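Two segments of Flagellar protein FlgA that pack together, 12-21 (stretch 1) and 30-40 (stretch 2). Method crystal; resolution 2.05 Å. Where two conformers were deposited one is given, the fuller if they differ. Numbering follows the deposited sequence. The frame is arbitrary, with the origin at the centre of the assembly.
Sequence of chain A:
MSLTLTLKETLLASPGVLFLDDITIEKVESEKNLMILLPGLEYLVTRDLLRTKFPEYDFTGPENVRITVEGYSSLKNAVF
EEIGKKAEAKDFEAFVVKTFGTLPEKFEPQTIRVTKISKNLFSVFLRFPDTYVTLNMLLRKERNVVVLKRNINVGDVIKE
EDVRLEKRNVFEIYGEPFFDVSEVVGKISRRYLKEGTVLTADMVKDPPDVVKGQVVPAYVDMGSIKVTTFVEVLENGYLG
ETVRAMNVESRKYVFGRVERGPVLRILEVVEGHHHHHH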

# COMPACT_ATOMS: atom_id res chain seq x y z
N LEU A 12 -19.58 -6.21 -17.16
CA LEU A 12 -20.60 -6.25 -16.12
C LEU A 12 -21.34 -7.58 -16.20
O LEU A 12 -21.95 -7.90 -17.22
N ALA A 13 -21.30 -8.34 -15.12
CA ALA A 13 -21.86 -9.68 -15.13
C ALA A 13 -22.92 -9.89 -14.05
O ALA A 13 -23.18 -9.02 -13.22
N SER A 14 -23.52 -11.08 -14.08
CA SER A 14 -24.48 -11.49 -13.08
C SER A 14 -23.97 -12.78 -12.44
O SER A 14 -23.07 -13.43 -12.99
N PRO A 15 -24.49 -13.15 -11.24
CA PRO A 15 -23.86 -14.36 -10.69
C PRO A 15 -24.03 -15.61 -11.55
O PRO A 15 -25.06 -15.78 -12.19
N GLY A 16 -23.02 -16.47 -11.56
CA GLY A 16 -23.09 -17.67 -12.38
C GLY A 16 -21.72 -18.23 -12.69
O GLY A 16 -20.85 -18.27 -11.83
N VAL A 17 -21.54 -18.69 -13.92
CA VAL A 17 -20.25 -19.21 -14.34
C VAL A 17 -19.76 -18.35 -15.48
O VAL A 17 -20.51 -18.10 -16.42
N LEU A 18 -18.52 -17.87 -15.39
CA LEU A 18 -17.91 -17.07 -16.45
C LEU A 18 -17.22 -17.96 -17.47
O LEU A 18 -16.48 -18.88 -17.10
N PHE A 19 -17.45 -17.68 -18.75
CA PHE A 19 -16.82 -18.40 -19.84
C PHE A 19 -15.96 -17.45 -20.65
O PHE A 19 -16.25 -16.26 -20.71
N LEU A 20 -14.93 -18.00 -21.29
CA LEU A 20 -14.03 -17.25 -22.15
C LEU A 20 -14.73 -16.30 -23.13
O LEU A 20 -14.31 -15.15 -23.29
N ASP A 21 -15.82 -16.76 -23.76
CA ASP A 21 -16.61 -15.95 -24.69
C ASP A 21 -17.07 -14.62 -24.10
O ASP A 21 -17.21 -13.63 -24.83
N SER A 30 -17.14 -22.20 -25.96
CA SER A 30 -16.42 -22.91 -24.91
C SER A 30 -17.33 -23.17 -23.72
O SER A 30 -18.15 -22.33 -23.35
N GLU A 31 -17.16 -24.34 -23.12
CA GLU A 31 -18.05 -24.82 -22.08
C GLU A 31 -17.33 -25.00 -20.75
O GLU A 31 -17.92 -25.45 -19.77
N LYS A 32 -16.04 -24.64 -20.71
CA LYS A 32 -15.28 -24.81 -19.47
C LYS A 32 -15.42 -23.61 -18.53
O LYS A 32 -15.43 -22.45 -18.96
N ASN A 33 -15.56 -23.93 -17.25
CA ASN A 33 -15.73 -22.95 -16.18
C ASN A 33 -14.43 -22.20 -15.92
O ASN A 33 -13.41 -22.81 -15.58
N LEU A 34 -14.46 -20.89 -16.10
CA LEU A 34 -13.29 -20.05 -15.89
C LEU A 34 -13.29 -19.50 -14.47
O LEU A 34 -12.30 -19.63 -13.75
N MET A 35 -14.40 -18.88 -14.07
CA MET A 35 -14.56 -18.32 -12.73
C MET A 35 -15.98 -18.58 -12.24
O MET A 35 -16.91 -18.72 -13.04
N ILE A 36 -16.13 -18.65 -10.91
CA ILE A 36 -17.44 -18.69 -10.26
C ILE A 36 -17.78 -17.26 -9.87
O ILE A 36 -17.12 -16.69 -9.01
N LEU A 37 -18.80 -16.69 -10.49
CA LEU A 37 -19.12 -15.29 -10.30
C LEU A 37 -20.14 -15.09 -9.16
O LEU A 37 -21.27 -15.56 -9.26
N LEU A 38 -19.73 -14.42 -8.08
CA LEU A 38 -20.61 -14.26 -6.91
C LEU A 38 -21.06 -12.82 -6.75
O LEU A 38 -20.33 -11.89 -7.11
N PRO A 39 -22.29 -12.61 -6.23
CA PRO A 39 -22.83 -11.28 -6.36
C PRO A 39 -22.02 -10.25 -5.57
O PRO A 39 -21.58 -10.52 -4.45
N GLY A 40 -21.84 -9.07 -6.16
CA GLY A 40 -21.25 -7.93 -5.47
C GLY A 40 -19.73 -7.91 -5.37
O GLY A 40 -19.17 -7.01 -4.75

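The apolar centre is built around L18 and L37, the two residues most covered by the opposing stretch, on one face of a short antiparallel pairing. L18 CB lies 3.6 Å from L37 CD1; its t, p rotamer carries L18 CD2 to 3.8 Å from L34 CD2 and 3.7 Å from M35 CG. One leucine thus touches three partners. L34, t then p, points toward stretch 1; M35 starts on the same face as L18, with chi1 m, but its end leads away. L37 sits off the usual wells (chi1 -95°, chi2 32°), and its CD2 lies 3.7 Å from A13 CB, so L37 CD2 lies between A13 and L18, and CD1 also packs on L18.

G16 faces L37 without a side chain; its phi/psi of 158/-140 would jam a CB against the preceding carbonyl, so the backbone itself calls for glycine here. Main-chain hydrogen bonds hold the strands in register: G16 N to L37 O at 3.0 Å, L37 N to G16 O at 2.9 Å, L18 N to M35 O at 3.0 Å, and L34 N to L18 O at 3.0 Å.

Farther out, P15 CG packs 3.8 Å from P39 CB. On the other face, V17 (t) brings CG2 to 4.3 Å from CD1 of I36 (m, m), a looser apolar contact.

The polar edge begins beside V17, where N33 (chi1 t) places ND2 3.2 Å from V17 CG1 and makes a weak hydrogen bond, 2.9 Å, to M35 O in its own stretch. F19 leaves its backbone pointing away, yet chi1 m returns the ring to the loop carbonyls: CE1 lies 3.4 Å from E31 O, at the ring edge, and CD1 3.2 Å from K32 O. No side-chain hydrogen bond crosses between the stretches; the backbone supplies the polar pairing.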

# COMPACT_ATOMS: atom_id res chain seq x y z
CB LEU A 12 -21.58 -5.08 -16.26
CG LEU A 12 -22.77 -5.18 -15.29
CD1 LEU A 12 -22.80 -4.00 -14.34
CD2 LEU A 12 -24.10 -5.37 -16.03
CB ALA A 13 -20.74 -10.73 -15.00
CB SER A 14 -25.86 -11.69 -13.72
OG SER A 14 -25.77 -12.49 -14.88
CB PRO A 15 -24.58 -14.54 -9.34
CG PRO A 15 -25.10 -13.18 -9.00
CD PRO A 15 -25.51 -12.61 -10.33
CB VAL A 17 -20.34 -20.70 -14.77
CG1 VAL A 17 -19.07 -21.13 -15.47
CG2 VAL A 17 -20.61 -21.60 -13.58
CB LEU A 18 -16.91 -16.08 -15.87
CG LEU A 18 -16.02 -15.26 -16.81
CD1 LEU A 18 -16.74 -14.03 -17.30
CD2 LEU A 18 -14.76 -14.87 -16.07
CB PHE A 19 -17.87 -19.03 -20.75
CG PHE A 19 -18.74 -20.04 -20.08
CD1 PHE A 19 -18.32 -21.35 -19.92
CD2 PHE A 19 -20.01 -19.70 -19.63
CE1 PHE A 19 -19.13 -22.30 -19.31
CE2 PHE A 19 -20.83 -20.64 -19.03
CZ PHE A 19 -20.39 -21.94 -18.87
CB LEU A 20 -13.11 -18.21 -22.92
CG LEU A 20 -12.02 -17.63 -23.82
CD1 LEU A 20 -11.00 -16.83 -23.02
CD2 LEU A 20 -11.35 -18.75 -24.58
CB ASP A 21 -17.84 -16.73 -25.18
CG ASP A 21 -18.59 -16.00 -26.29
OD1 ASP A 21 -19.81 -15.78 -26.14
OD2 ASP A 21 -17.96 -15.64 -27.32
CB SER A 30 -15.18 -22.14 -24.44
OG SER A 30 -14.45 -22.93 -23.51
CB GLU A 31 -18.71 -26.13 -22.52
CG GLU A 31 -20.11 -26.37 -21.96
CD GLU A 31 -21.10 -25.32 -22.42
OE1 GLU A 31 -21.58 -24.54 -21.56
OE2 GLU A 31 -21.41 -25.27 -23.63
CB LYS A 32 -13.81 -25.16 -19.75
CG LYS A 32 -12.81 -24.02 -19.62
CD LYS A 32 -11.53 -24.52 -18.97
CE LYS A 32 -10.88 -25.64 -19.77
NZ LYS A 32 -9.79 -26.31 -19.02
CB ASN A 33 -16.26 -23.64 -14.91
CG ASN A 33 -16.11 -22.80 -13.64
OD1 ASN A 33 -15.69 -23.31 -12.60
ND2 ASN A 33 -16.47 -21.52 -13.71
CB LEU A 34 -13.27 -18.91 -16.91
CG LEU A 34 -12.03 -18.02 -17.08
CD1 LEU A 34 -10.83 -18.82 -17.53
CD2 LEU A 34 -12.33 -16.94 -18.09
CB MET A 35 -14.32 -16.80 -12.74
CG MET A 35 -12.93 -16.33 -13.18
SD MET A 35 -11.80 -15.82 -11.86
CE MET A 35 -11.23 -14.29 -12.57
CB ILE A 36 -17.41 -19.57 -8.97
CG1 ILE A 36 -16.91 -20.99 -9.28
CG2 ILE A 36 -18.79 -19.63 -8.31
CD1 ILE A 36 -17.71 -21.71 -10.35
CB LEU A 37 -19.67 -14.73 -11.61
CG LEU A 37 -18.81 -14.00 -12.64
CD1 LEU A 37 -17.39 -14.46 -12.72
CD2 LEU A 37 -19.49 -14.09 -14.00
CB LEU A 38 -19.91 -14.76 -5.63
CG LEU A 38 -19.55 -16.25 -5.52
CD1 LEU A 38 -18.69 -16.50 -4.30
CD2 LEU A 38 -20.81 -17.15 -5.43
CB PRO A 39 -24.24 -11.42 -5.76
CG PRO A 39 -24.12 -12.58 -4.82
CD PRO A 39 -23.20 -13.51 -5.51